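Local coordinates for protein methylmalonyl-CoA carboxyltransferase 12S subunit (Propionibacterium freudenreichii, PDB 1ON3) that catalyses the transfer of a carboxyl group from methylmalonyl-CoA to the biotin of the 1.3S subunit, as the hexameric core of the transcarboxylase complex, at residues E[121-126]-E[159-164]; E[189-194]-E[234-239]; E[316-321]-E[347-352]; E[341-346]-E[377-382]; E[356-361]-E[396-401]. All coordinates share one frame; numbering follows the deposited sequence. Where two conformers were deposited one is given.

Contact 1 of 5, residues E[121-126]-E[159-164]; sequences ETMEQA and FANVKL
Glu124 and Lys163 form a salt bridge between two neighbouring helices. Lys163 NZ lies 2.9 Å from Glu124 OE2 and meets the syn lone pair of that oxygen; a second, weak bond runs from NZ to Glu124 OE1 at 3.2 Å, so the ammonium group faces both carboxylate oxygens. The two side chains cross at about a right angle. Lys163 comes fully extended, with CG anti to the backbone N (chi1 -175°). On its backbone side Lys163 also faces a neighbouring subunit, where Lys516 donates to its carbonyl oxygen.

The helices, 113-129 and 147-164, run nearly parallel, their axes 10.1 Å apart and inclined by only 9°. Each follows a strand of the same sheet, 95-102 and 133-139 respectively, and each leads into the next parallel strand, 133-139 and 170-175: two successive beta-alpha-beta crossovers of the crotonase-like fold, packed side by side.

Deeper in, Met123 bridges the gap between them. Its chain bends at the last torsion (chi3 66°) and lays CE against the other helix, 3.5 Å from Ala160 CB and 3.3 Å from Asn161 ND2. The amide of Asn161 is not held by the methionine; its OD1 is hydrogen-bonded to Ser185. One turn further on, Leu164 packs beside the root of Met123, with CD2 3.9 Å from Met123 CB and 3.6 Å from Met123 O. Gln170, at the start of strand 170-175, touches the side chains of both Met123 and Leu164.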
# COMPACT_ATOMS: atom_id res chain seq x y z
N GLU E 121 -28.95 -6.38 3.03
CA GLU E 121 -28.74 -4.95 2.82
C GLU E 121 -28.38 -4.28 4.15
O GLU E 121 -27.54 -3.39 4.19
CB GLU E 121 -29.97 -4.33 2.15
CG GLU E 121 -29.81 -4.28 0.62
CD GLU E 121 -31.13 -4.26 -0.15
OE1 GLU E 121 -32.13 -3.72 0.38
OE2 GLU E 121 -31.15 -4.78 -1.29
N THR E 122 -29.00 -4.74 5.23
CA THR E 122 -28.72 -4.17 6.55
C THR E 122 -27.31 -4.57 6.98
O THR E 122 -26.61 -3.78 7.61
CB THR E 122 -29.74 -4.65 7.59
OG1 THR E 122 -31.05 -4.28 7.16
CG2 THR E 122 -29.47 -4.01 8.94
N MET E 123 -26.91 -5.79 6.66
CA MET E 123 -25.56 -6.25 6.99
C MET E 123 -24.53 -5.44 6.20
O MET E 123 -23.46 -5.07 6.73
CB MET E 123 -25.43 -7.74 6.64
CG MET E 123 -26.26 -8.64 7.54
SD MET E 123 -26.26 -10.33 6.95
CE MET E 123 -24.51 -10.79 7.18
N GLU E 124 -24.83 -5.17 4.93
CA GLU E 124 -23.92 -4.38 4.09
C GLU E 124 -23.79 -2.97 4.66
O GLU E 124 -22.74 -2.36 4.54
CB GLU E 124 -24.41 -4.29 2.64
CG GLU E 124 -24.40 -5.62 1.86
CD GLU E 124 -23.01 -6.11 1.45
OE1 GLU E 124 -22.95 -7.20 0.83
OE2 GLU E 124 -21.98 -5.44 1.73
N GLN E 125 -24.87 -2.45 5.24
CA GLN E 125 -24.81 -1.12 5.84
C GLN E 125 -23.96 -1.15 7.11
O GLN E 125 -23.25 -0.18 7.40
CB GLN E 125 -26.21 -0.60 6.18
CG GLN E 125 -27.18 -0.56 5.00
CD GLN E 125 -26.60 0.09 3.76
OE1 GLN E 125 -26.33 1.29 3.74
NE2 GLN E 125 -26.39 -0.71 2.71
N ALA E 126 -24.03 -2.23 7.88
CA ALA E 126 -23.20 -2.33 9.09
C ALA E 126 -21.73 -2.33 8.66
O ALA E 126 -20.89 -1.70 9.30
CB ALA E 126 -23.52 -3.62 9.88
N PHE E 159 -23.04 -15.75 2.51
CA PHE E 159 -21.89 -15.07 1.93
C PHE E 159 -21.64 -13.74 2.65
O PHE E 159 -20.50 -13.35 2.88
CB PHE E 159 -22.11 -14.83 0.44
CG PHE E 159 -20.91 -14.25 -0.27
CD1 PHE E 159 -20.73 -12.87 -0.35
CD2 PHE E 159 -19.97 -15.09 -0.85
CE1 PHE E 159 -19.62 -12.33 -1.01
CE2 PHE E 159 -18.85 -14.57 -1.52
CZ PHE E 159 -18.67 -13.19 -1.60
N ALA E 160 -22.72 -13.05 3.01
CA ALA E 160 -22.62 -11.77 3.70
C ALA E 160 -22.06 -11.96 5.13
O ALA E 160 -21.26 -11.15 5.59
CB ALA E 160 -24.01 -11.09 3.75
N ASN E 161 -22.48 -13.02 5.81
CA ASN E 161 -21.99 -13.29 7.17
C ASN E 161 -20.48 -13.46 7.11
O ASN E 161 -19.75 -12.94 7.96
CB ASN E 161 -22.59 -14.59 7.75
CG ASN E 161 -24.01 -14.43 8.24
OD1 ASN E 161 -24.88 -15.20 7.86
ND2 ASN E 161 -24.26 -13.43 9.11
N VAL E 162 -20.01 -14.18 6.09
CA VAL E 162 -18.58 -14.41 5.92
C VAL E 162 -17.88 -13.11 5.54
O VAL E 162 -16.78 -12.83 6.00
CB VAL E 162 -18.32 -15.51 4.86
CG1 VAL E 162 -16.80 -15.68 4.62
CG2 VAL E 162 -18.91 -16.85 5.34
N LYS E 163 -18.52 -12.31 4.70
CA LYS E 163 -17.92 -11.04 4.30
C LYS E 163 -17.69 -10.15 5.54
O LYS E 163 -16.63 -9.56 5.69
CB LYS E 163 -18.84 -10.33 3.29
CG LYS E 163 -18.28 -9.05 2.69
CD LYS E 163 -19.30 -8.49 1.69
CE LYS E 163 -18.79 -7.24 0.99
NZ LYS E 163 -19.87 -6.59 0.17
N LEU E 164 -18.68 -10.09 6.43
CA LEU E 164 -18.58 -9.28 7.65
C LEU E 164 -17.68 -9.91 8.72
O LEU E 164 -17.23 -9.24 9.65
CB LEU E 164 -19.96 -9.04 8.28
CG LEU E 164 -20.80 -7.83 7.83
CD1 LEU E 164 -21.16 -7.94 6.33
CD2 LEU E 164 -22.07 -7.77 8.68

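Contact 2 of 5, residues E[189-194]-E[234-239]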
# COMPACT_ATOMS: atom_id res chain seq x y z
N THR E 189 -21.97 -16.24 12.41
CA THR E 189 -21.84 -14.97 13.15
C THR E 189 -20.81 -15.29 14.23
O THR E 189 -20.26 -16.38 14.25
CB THR E 189 -23.16 -14.53 13.84
OG1 THR E 189 -23.54 -15.48 14.85
CG2 THR E 189 -24.30 -14.37 12.79
N ASP E 190 -20.54 -14.36 15.13
CA ASP E 190 -19.52 -14.65 16.15
C ASP E 190 -20.03 -15.31 17.42
O ASP E 190 -19.37 -16.20 17.96
CB ASP E 190 -18.77 -13.39 16.51
CG ASP E 190 -18.11 -12.77 15.31
OD1 ASP E 190 -18.41 -11.60 15.01
OD2 ASP E 190 -17.29 -13.46 14.66
N PHE E 191 -21.18 -14.86 17.91
CA PHE E 191 -21.77 -15.40 19.13
C PHE E 191 -23.24 -15.72 18.98
O PHE E 191 -23.99 -14.92 18.43
CB PHE E 191 -21.63 -14.42 20.29
CG PHE E 191 -20.22 -14.10 20.63
CD1 PHE E 191 -19.59 -12.99 20.08
CD2 PHE E 191 -19.50 -14.94 21.46
CE1 PHE E 191 -18.24 -12.72 20.36
CE2 PHE E 191 -18.16 -14.68 21.74
CZ PHE E 191 -17.53 -13.57 21.19
N ILE E 192 -23.63 -16.89 19.48
CA ILE E 192 -25.04 -17.27 19.45
C ILE E 192 -25.61 -17.29 20.86
O ILE E 192 -25.08 -17.99 21.73
CB ILE E 192 -25.26 -18.68 18.86
CG1 ILE E 192 -24.81 -18.72 17.40
CG2 ILE E 192 -26.75 -19.04 18.97
CD1 ILE E 192 -24.86 -20.13 16.79
N ILE E 193 -26.66 -16.50 21.10
CA ILE E 193 -27.36 -16.45 22.38
C ILE E 193 -28.67 -17.14 22.06
O ILE E 193 -29.38 -16.72 21.15
CB ILE E 193 -27.69 -15.02 22.84
CG1 ILE E 193 -26.40 -14.24 23.09
CG2 ILE E 193 -28.50 -15.06 24.13
CD1 ILE E 193 -26.62 -12.73 23.09
N MET E 194 -29.00 -18.20 22.80
CA MET E 194 -30.20 -18.97 22.56
C MET E 194 -31.10 -19.01 23.80
O MET E 194 -30.62 -19.35 24.89
CB MET E 194 -29.78 -20.39 22.17
CG MET E 194 -30.77 -21.17 21.40
SD MET E 194 -30.05 -22.69 20.73
CE MET E 194 -31.60 -23.58 20.46
N ILE E 234 -23.36 -23.13 20.57
CA ILE E 234 -23.73 -21.80 21.05
C ILE E 234 -22.90 -21.26 22.18
O ILE E 234 -22.17 -22.00 22.85
CB ILE E 234 -25.22 -21.75 21.46
CG1 ILE E 234 -25.47 -22.65 22.68
CG2 ILE E 234 -26.09 -22.19 20.27
CD1 ILE E 234 -26.86 -22.52 23.27
N HIS E 235 -23.04 -19.97 22.43
CA HIS E 235 -22.21 -19.32 23.43
C HIS E 235 -22.84 -18.89 24.73
O HIS E 235 -22.14 -18.77 25.74
CB HIS E 235 -21.51 -18.12 22.77
CG HIS E 235 -20.82 -18.48 21.50
ND1 HIS E 235 -21.50 -18.70 20.32
CD2 HIS E 235 -19.51 -18.75 21.24
CE1 HIS E 235 -20.64 -19.08 19.39
NE2 HIS E 235 -19.43 -19.12 19.92
N PHE E 236 -24.15 -18.67 24.71
CA PHE E 236 -24.87 -18.26 25.91
C PHE E 236 -26.27 -18.85 25.92
O PHE E 236 -26.93 -18.90 24.88
CB PHE E 236 -25.01 -16.72 25.98
CG PHE E 236 -23.70 -15.99 25.93
CD1 PHE E 236 -23.17 -15.58 24.72
CD2 PHE E 236 -22.98 -15.75 27.10
CE1 PHE E 236 -21.91 -14.95 24.66
CE2 PHE E 236 -21.74 -15.13 27.05
CZ PHE E 236 -21.20 -14.73 25.83
N VAL E 237 -26.69 -19.31 27.10
CA VAL E 237 -28.05 -19.81 27.26
C VAL E 237 -28.76 -18.73 28.04
O VAL E 237 -28.23 -18.25 29.05
CB VAL E 237 -28.13 -21.13 28.05
CG1 VAL E 237 -29.58 -21.46 28.36
CG2 VAL E 237 -27.54 -22.25 27.23
N ALA E 238 -29.93 -18.32 27.56
CA ALA E 238 -30.72 -17.29 28.21
C ALA E 238 -32.09 -17.86 28.59
O ALA E 238 -32.69 -18.62 27.83
CB ALA E 238 -30.90 -16.11 27.26
N GLU E 239 -32.58 -17.50 29.77
CA GLU E 239 -33.89 -18.00 30.21
C GLU E 239 -35.02 -17.59 29.28
O GLU E 239 -35.86 -18.41 28.91
CB GLU E 239 -34.20 -17.50 31.62
CG GLU E 239 -33.72 -18.41 32.73
CD GLU E 239 -34.38 -19.77 32.68
OE1 GLU E 239 -35.62 -19.84 32.68
OE2 GLU E 239 -33.64 -20.78 32.65
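Ile234 opens the contact by pressing CG2 tightly against Ile192 CG2, at 3.5 Å, while its CD1 reaches on to Met194 CB. His235 binds Ile192 twice: its N donates to Ile192 O, and ND1 accepts from Ile192 N at 2.9 Å in a nearly straight bond (169°), although the donor is tilted 34° from the ring plane. Phe191 CA rests over a face of this imidazole, a CH-pi contact, and the Phe191 ring turns its edge to the imidazole in a T-shaped pair, the planes at 74°. Phe236 then begins the regular parallel pairing: its N shares Ile192 O with His235 N, and its O accepts from Met194 N at 3.0 Å. Its ring takes Phe191 CD2 at the edge, 4.0 Å from Phe236 CE1, and Ile193 CG1 lies against CD1. Val237 CA makes a CA-H...O contact with Met194 O, which also receives Ala238 N at 2.9 Å. Strand 236-238 is an outermost strand of the N-terminal sheet within the chain, beside 191-195, which pairs in turn with 170-175. Helix 241-253 covers Ile193, Phe236 and Ala238, helix 224-231 covers Ile234 and Val237, and strand 305-308 of the C-terminal sheet packs on Phe236 and His235.

Contact 3 of 5, residues E[316-321]-E[347-352]; sequences LVTAFA and SDKAAE
Strand 316-321 and helix segment 347-352 run in roughly the same direction, crossing at 23° with their axes 8.7 Å apart, and Thr318 and Ala350 are the residues whose CA atoms come nearest. Across this gap reaches Lys349. Its chain is extended throughout, CG being anti to the backbone N (chi1 179°), and it carries the ammonium group to the strand backbone, where NZ donates to Leu316 O at 2.7 Å. The bond is nearly collinear with the carbonyl, at a C=O...N angle of 168°. Thr318 flanks the lysine with OG1 3.3 Å from Lys349 CE.

Helix 344-359 packs on a face of the C-terminal sheet, in the second of two crotonase-like domains of this duplicated chain. Strand 316-323 turns back into 326-333, and the helix joins the latter to the parallel strand 364-370, a beta-alpha-beta crossover.

Two waters extend the polar contacts. One accepts from Lys349 NZ at 2.8 Å and from Thr318 N; the other donates to Lys349 O and is hydrogen-bonded to Thr318 OG1 at 3.0 Å. Lys309 O and Tyr312 O also bond to NZ, more acceptors than its three hydrogens can each serve fully; these oxygens would be expected to stabilise the protonated amine. The apolar part is small: Leu316 CD2 touches Ala350 CB at 3.9 Å, and the Leu316 and Lys349 side chains lie alongside one another, pointing opposite ways.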
# COMPACT_ATOMS: atom_id res chain seq x y z
N LEU E 316 -12.22 -26.20 30.56
CA LEU E 316 -11.53 -24.99 30.12
C LEU E 316 -12.48 -23.80 30.17
O LEU E 316 -13.61 -23.87 29.68
CB LEU E 316 -10.99 -25.13 28.70
CG LEU E 316 -10.22 -23.84 28.33
CD1 LEU E 316 -8.83 -24.19 27.88
CD2 LEU E 316 -10.98 -23.04 27.27
N VAL E 317 -12.03 -22.71 30.76
CA VAL E 317 -12.84 -21.51 30.88
C VAL E 317 -12.41 -20.43 29.88
O VAL E 317 -11.22 -20.22 29.69
CB VAL E 317 -12.71 -20.90 32.31
CG1 VAL E 317 -13.36 -19.54 32.37
CG2 VAL E 317 -13.35 -21.84 33.34
N THR E 318 -13.39 -19.79 29.24
CA THR E 318 -13.12 -18.68 28.30
C THR E 318 -14.09 -17.61 28.77
O THR E 318 -15.30 -17.85 28.87
CB THR E 318 -13.43 -19.04 26.82
OG1 THR E 318 -14.73 -19.64 26.72
CG2 THR E 318 -12.35 -19.97 26.26
N ALA E 319 -13.57 -16.42 29.08
CA ALA E 319 -14.43 -15.35 29.57
C ALA E 319 -13.93 -13.96 29.23
O ALA E 319 -12.73 -13.71 29.16
CB ALA E 319 -14.59 -15.48 31.09
N PHE E 320 -14.86 -13.04 29.02
CA PHE E 320 -14.49 -11.66 28.77
C PHE E 320 -14.45 -10.96 30.13
O PHE E 320 -15.28 -11.24 31.01
CB PHE E 320 -15.54 -10.96 27.90
CG PHE E 320 -15.47 -11.31 26.44
CD1 PHE E 320 -16.55 -11.89 25.80
CD2 PHE E 320 -14.32 -11.02 25.70
CE1 PHE E 320 -16.50 -12.18 24.42
CE2 PHE E 320 -14.26 -11.30 24.34
CZ PHE E 320 -15.34 -11.88 23.69
N ALA E 321 -13.50 -10.06 30.30
CA ALA E 321 -13.40 -9.32 31.55
C ALA E 321 -12.67 -8.04 31.24
O ALA E 321 -12.40 -7.72 30.08
CB ALA E 321 -12.62 -10.12 32.57
N SER E 347 -10.40 -27.71 23.06
CA SER E 347 -9.51 -27.13 22.04
C SER E 347 -10.31 -26.21 21.09
O SER E 347 -9.84 -25.12 20.73
CB SER E 347 -8.83 -28.24 21.22
OG SER E 347 -7.96 -29.00 22.04
N ASP E 348 -11.49 -26.67 20.68
CA ASP E 348 -12.36 -25.89 19.81
C ASP E 348 -12.82 -24.62 20.54
O ASP E 348 -12.80 -23.52 19.99
CB ASP E 348 -13.63 -26.66 19.41
CG ASP E 348 -13.40 -27.67 18.29
OD1 ASP E 348 -12.49 -27.50 17.47
OD2 ASP E 348 -14.19 -28.64 18.22
N LYS E 349 -13.27 -24.81 21.78
CA LYS E 349 -13.75 -23.71 22.63
C LYS E 349 -12.69 -22.62 22.76
O LYS E 349 -12.96 -21.43 22.61
CB LYS E 349 -14.12 -24.24 24.02
CG LYS E 349 -14.61 -23.18 25.00
CD LYS E 349 -15.00 -23.81 26.33
CE LYS E 349 -15.51 -22.81 27.35
NZ LYS E 349 -16.03 -23.47 28.60
N ALA E 350 -11.46 -23.05 23.04
CA ALA E 350 -10.36 -22.10 23.20
C ALA E 350 -9.98 -21.41 21.90
O ALA E 350 -9.88 -20.18 21.84
CB ALA E 350 -9.14 -22.83 23.79
N ALA E 351 -9.77 -22.20 20.86
CA ALA E 351 -9.36 -21.67 19.55
C ALA E 351 -10.32 -20.64 18.97
O ALA E 351 -9.88 -19.60 18.47
CB ALA E 351 -9.16 -22.83 18.55
N GLU E 352 -11.62 -20.92 19.04
CA GLU E 352 -12.62 -19.99 18.50
C GLU E 352 -12.53 -18.66 19.26
O GLU E 352 -12.53 -17.59 18.65
CB GLU E 352 -14.04 -20.56 18.64
CG GLU E 352 -15.13 -19.64 18.01
CD GLU E 352 -16.56 -20.08 18.34
OE1 GLU E 352 -16.85 -20.35 19.53
OE2 GLU E 352 -17.40 -20.15 17.42
O HOH W 1 -16.17 -20.93 29.66
O HOH W 2 -15.33 -20.08 23.83

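Contact 4 of 5, residues E[341-346]-E[377-382]; sequences CLDINA and VQQEYG
Ile344 meets Gln379 along most of its side chain, beginning at CB, which lies 3.9 Å from Gln379 OE1. CG1, anti to the carbonyl carbon (chi1 -68°), comes closer to the same oxygen, at 3.4 Å. The two side chains point opposite ways, and CD1 ends over the backbone of the other segment, 3.4 Å from both Gln379 O and Gly382 C.

The same amide oxygen also has a polar task: Gln379 OE1 accepts from Ile344 N at 3.0 Å, the donor lying in the carbonyl plane on a lone pair. As Ile344 begins helix 344-359, the glutamine serves an NH group at its start. Asp343 is the N-cap, its OD1 accepting from Ala346 N, 2.9 Å away, which approaches from above the carboxylate plane. A water joins the cap to the glutamine: it donates to Asp343 OD2 at 2.7 Å and accepts from Asn345 N and Gln379 NE2. Short helix 377-381 is thereby fastened to the N terminus of helix 344-359 near the surface, with Ile384 of the next helix against both Ile344 and Gln379. Glu380 binds the backbone N of Ile202 and Thr203 of a neighbouring subunit, which line a methylmalonic acid pocket.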
# COMPACT_ATOMS: atom_id res chain seq x y z
N CYS E 341 -7.43 -31.28 32.17
CA CYS E 341 -6.92 -31.76 30.89
C CYS E 341 -7.59 -31.04 29.72
O CYS E 341 -8.76 -30.67 29.81
CB CYS E 341 -7.22 -33.25 30.71
SG CYS E 341 -6.21 -34.38 31.70
N LEU E 342 -6.84 -30.82 28.65
CA LEU E 342 -7.41 -30.22 27.44
C LEU E 342 -7.90 -31.43 26.65
O LEU E 342 -7.33 -32.51 26.78
CB LEU E 342 -6.34 -29.46 26.63
CG LEU E 342 -5.97 -28.08 27.17
CD1 LEU E 342 -4.76 -27.52 26.41
CD2 LEU E 342 -7.16 -27.15 27.04
N ASP E 343 -8.98 -31.26 25.89
CA ASP E 343 -9.51 -32.35 25.08
C ASP E 343 -10.00 -31.77 23.75
O ASP E 343 -9.81 -30.58 23.49
CB ASP E 343 -10.64 -33.11 25.82
CG ASP E 343 -11.91 -32.28 26.03
OD1 ASP E 343 -11.86 -31.03 26.00
OD2 ASP E 343 -12.98 -32.90 26.25
N ILE E 344 -10.60 -32.60 22.91
CA ILE E 344 -11.10 -32.12 21.62
C ILE E 344 -12.05 -30.92 21.76
O ILE E 344 -11.86 -29.89 21.11
CB ILE E 344 -11.85 -33.26 20.87
CG1 ILE E 344 -10.85 -34.34 20.45
CG2 ILE E 344 -12.58 -32.71 19.65
CD1 ILE E 344 -11.50 -35.65 19.93
N ASN E 345 -13.07 -31.06 22.60
CA ASN E 345 -14.04 -29.99 22.76
C ASN E 345 -13.46 -28.69 23.34
O ASN E 345 -13.81 -27.61 22.87
CB ASN E 345 -15.23 -30.46 23.60
CG ASN E 345 -16.06 -31.52 22.88
OD1 ASN E 345 -15.79 -31.85 21.73
ND2 ASN E 345 -17.06 -32.06 23.57
N ALA E 346 -12.58 -28.80 24.34
CA ALA E 346 -11.98 -27.60 24.92
C ALA E 346 -11.05 -26.92 23.91
O ALA E 346 -10.94 -25.70 23.89
CB ALA E 346 -11.21 -27.97 26.19
N VAL E 377 -8.97 -43.60 23.93
CA VAL E 377 -9.06 -44.03 22.55
C VAL E 377 -9.91 -43.05 21.73
O VAL E 377 -9.49 -42.60 20.67
CB VAL E 377 -9.67 -45.43 22.43
CG1 VAL E 377 -9.86 -45.79 20.94
CG2 VAL E 377 -8.78 -46.45 23.12
N GLN E 378 -11.11 -42.74 22.22
CA GLN E 378 -12.01 -41.84 21.51
C GLN E 378 -11.43 -40.44 21.27
O GLN E 378 -11.81 -39.76 20.32
CB GLN E 378 -13.36 -41.73 22.22
CG GLN E 378 -14.26 -42.98 22.10
CD GLN E 378 -14.29 -43.57 20.69
OE1 GLN E 378 -14.43 -42.85 19.70
NE2 GLN E 378 -14.16 -44.90 20.59
N GLN E 379 -10.52 -40.00 22.13
CA GLN E 379 -9.90 -38.70 21.94
C GLN E 379 -9.01 -38.77 20.70
O GLN E 379 -8.95 -37.84 19.89
CB GLN E 379 -9.08 -38.31 23.17
CG GLN E 379 -9.94 -37.72 24.33
CD GLN E 379 -10.61 -36.41 23.93
OE1 GLN E 379 -9.95 -35.48 23.49
NE2 GLN E 379 -11.93 -36.34 24.08
N GLU E 380 -8.32 -39.90 20.55
CA GLU E 380 -7.45 -40.11 19.40
C GLU E 380 -8.30 -40.29 18.15
O GLU E 380 -8.06 -39.66 17.12
CB GLU E 380 -6.58 -41.36 19.58
CG GLU E 380 -5.69 -41.35 20.81
CD GLU E 380 -4.69 -40.20 20.82
OE1 GLU E 380 -4.14 -39.86 19.74
OE2 GLU E 380 -4.44 -39.66 21.92
N TYR E 381 -9.30 -41.17 18.26
CA TYR E 381 -10.20 -41.46 17.15
C TYR E 381 -11.04 -40.25 16.76
O TYR E 381 -11.53 -40.18 15.63
CB TYR E 381 -11.14 -42.61 17.52
CG TYR E 381 -10.50 -43.98 17.41
CD1 TYR E 381 -9.16 -44.12 17.06
CD2 TYR E 381 -11.26 -45.13 17.61
CE1 TYR E 381 -8.58 -45.39 16.91
CE2 TYR E 381 -10.69 -46.40 17.47
CZ TYR E 381 -9.35 -46.52 17.12
OH TYR E 381 -8.78 -47.77 16.98
N GLY E 382 -11.20 -39.32 17.69
CA GLY E 382 -11.98 -38.13 17.42
C GLY E 382 -11.15 -37.03 16.79
O GLY E 382 -11.67 -35.96 16.47
O HOH W 3 -13.81 -33.84 23.86

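Contact 5 of 5, residues E[356-361]-E[396-401]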
# COMPACT_ATOMS: atom_id res chain seq x y z
N PHE E 356 -11.42 -15.01 17.72
CA PHE E 356 -12.32 -13.87 17.79
C PHE E 356 -11.65 -12.65 18.44
O PHE E 356 -11.69 -11.55 17.91
CB PHE E 356 -13.59 -14.19 18.59
CG PHE E 356 -14.49 -13.02 18.75
CD1 PHE E 356 -15.33 -12.63 17.70
CD2 PHE E 356 -14.41 -12.21 19.88
CE1 PHE E 356 -16.07 -11.44 17.78
CE2 PHE E 356 -15.13 -11.02 19.97
CZ PHE E 356 -15.96 -10.64 18.91
N CYS E 357 -11.04 -12.87 19.61
CA CYS E 357 -10.38 -11.79 20.33
C CYS E 357 -9.32 -11.17 19.45
O CYS E 357 -9.21 -9.95 19.38
CB CYS E 357 -9.76 -12.29 21.64
SG CYS E 357 -10.99 -12.67 22.93
N ASP E 358 -8.55 -12.01 18.75
CA ASP E 358 -7.52 -11.49 17.87
C ASP E 358 -8.14 -10.61 16.78
O ASP E 358 -7.63 -9.53 16.50
CB ASP E 358 -6.72 -12.62 17.22
CG ASP E 358 -5.56 -12.10 16.39
OD1 ASP E 358 -5.44 -12.50 15.21
OD2 ASP E 358 -4.76 -11.28 16.91
N SER E 359 -9.23 -11.07 16.17
CA SER E 359 -9.88 -10.30 15.11
C SER E 359 -10.29 -8.92 15.55
O SER E 359 -10.19 -7.97 14.78
CB SER E 359 -11.13 -11.01 14.59
OG SER E 359 -10.78 -12.06 13.73
N PHE E 360 -10.77 -8.80 16.78
CA PHE E 360 -11.23 -7.51 17.27
C PHE E 360 -10.37 -6.79 18.29
O PHE E 360 -10.86 -6.02 19.12
CB PHE E 360 -12.67 -7.63 17.74
CG PHE E 360 -13.63 -7.89 16.62
CD1 PHE E 360 -14.06 -9.17 16.34
CD2 PHE E 360 -14.01 -6.85 15.77
CE1 PHE E 360 -14.87 -9.44 15.23
CE2 PHE E 360 -14.81 -7.11 14.65
CZ PHE E 360 -15.24 -8.40 14.39
N ASN E 361 -9.07 -7.06 18.21
CA ASN E 361 -8.08 -6.38 19.04
C ASN E 361 -8.21 -6.46 20.56
O ASN E 361 -7.87 -5.50 21.26
CB ASN E 361 -8.02 -4.92 18.59
CG ASN E 361 -8.05 -4.79 17.08
OD1 ASN E 361 -7.21 -5.36 16.39
ND2 ASN E 361 -9.04 -4.05 16.56
N SER E 396 -0.56 -18.85 17.72
CA SER E 396 0.60 -18.49 16.88
C SER E 396 0.26 -17.42 15.84
O SER E 396 1.11 -16.64 15.45
CB SER E 396 1.17 -19.72 16.16
OG SER E 396 1.57 -20.73 17.08
N GLU E 397 -0.98 -17.40 15.38
CA GLU E 397 -1.40 -16.41 14.38
C GLU E 397 -1.80 -15.09 15.05
O GLU E 397 -1.70 -14.02 14.45
CB GLU E 397 -2.60 -16.94 13.59
CG GLU E 397 -3.09 -16.01 12.50
CD GLU E 397 -2.11 -15.89 11.34
OE1 GLU E 397 -2.33 -15.02 10.47
OE2 GLU E 397 -1.13 -16.65 11.29
N ALA E 398 -2.26 -15.17 16.29
CA ALA E 398 -2.71 -13.97 16.98
C ALA E 398 -1.63 -12.91 17.14
O ALA E 398 -0.47 -13.23 17.44
CB ALA E 398 -3.31 -14.34 18.35
N THR E 399 -2.01 -11.64 16.94
CA THR E 399 -1.07 -10.53 17.08
C THR E 399 -1.45 -9.56 18.21
O THR E 399 -0.73 -8.59 18.48
CB THR E 399 -0.92 -9.76 15.74
OG1 THR E 399 -2.20 -9.30 15.31
CG2 THR E 399 -0.31 -10.66 14.65
N VAL E 400 -2.58 -9.80 18.86
CA VAL E 400 -2.97 -8.93 19.98
C VAL E 400 -2.00 -9.25 21.12
O VAL E 400 -1.27 -10.24 21.06
CB VAL E 400 -4.41 -9.23 20.50
CG1 VAL E 400 -5.46 -8.79 19.49
CG2 VAL E 400 -4.56 -10.73 20.80
N PRO E 401 -1.98 -8.40 22.16
CA PRO E 401 -1.09 -8.67 23.29
C PRO E 401 -1.50 -10.03 23.87
O PRO E 401 -2.69 -10.32 23.98
CB PRO E 401 -1.41 -7.53 24.26
CG PRO E 401 -1.72 -6.39 23.32
CD PRO E 401 -2.56 -7.06 22.24
O HOH W 4 -3.44 -12.08 13.60
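Asp358 carries most of this contact through one carboxylate oxygen. OD2 accepts from Thr399 N at 2.8 Å, with the donor 42° above the carboxylate plane, and from Val400 N at 3.3 Å, met nearly along the C-O bond. Two successive peptide NH groups are thus gathered on a single acceptor, in the turn that follows helix 384-397. The aspartate is carried there with CG anti to its backbone N (chi1 -175°), and its carboxylate lies against Ala398, whose CA is 3.4 Å from OD2.

The other oxygen works through water. Asp358 OD1 accepts from a water at 2.6 Å, and the same water donates to Glu397 O at 2.7 Å, reaching the last turn of the helix. Both oxygens have further partners on a neighbouring subunit: Lys517 forms a salt bridge with OD2, and His518 is hydrogen-bonded to OD1. The positive charge of that lysine would be expected to stabilise the carboxylate, and it also binds Thr399 OG1.

Beside the polar cluster, Val400 CG1 packs on the end of helix 344-359, 3.6 Å from Asn361 CA. That end is a Schellman motif, with Asn361 at positive phi as the C-prime residue; Asn361 ND2 is in turn held by the carbonyl oxygens of Asn259 and Glu261. The contact therefore joins the C-terminal ends of two adjacent crossover helices, 344-359 and 384-397, just ahead of the parallel strands 364-370 and 402-407 into which they lead, and Leu364 of the first strand touches both Cys357 and Val400.

Overall arrangement
From the N terminus, contact 1 closes first, joining two crossover helices around strand 133-139. Contact 2 follows in series, closing the largely helical excursion of residues 195-233 and setting the last strand of the N-terminal sheet; the two touch where Asn161 meets Thr189. Contacts 3, 4 and 5 belong to the C-terminal domain and share helix 344-359, engaged at its middle, start and end respectively. Contact 4 crosses both 3 and 5 along the chain, whereas 3 closes before 5 opens. The domains meet where His235 of contact 2 is hydrogen-bonded to Glu352 of contact 3, and where Phe191 packs on Phe320 and Phe356, linking contacts 2, 3 and 5.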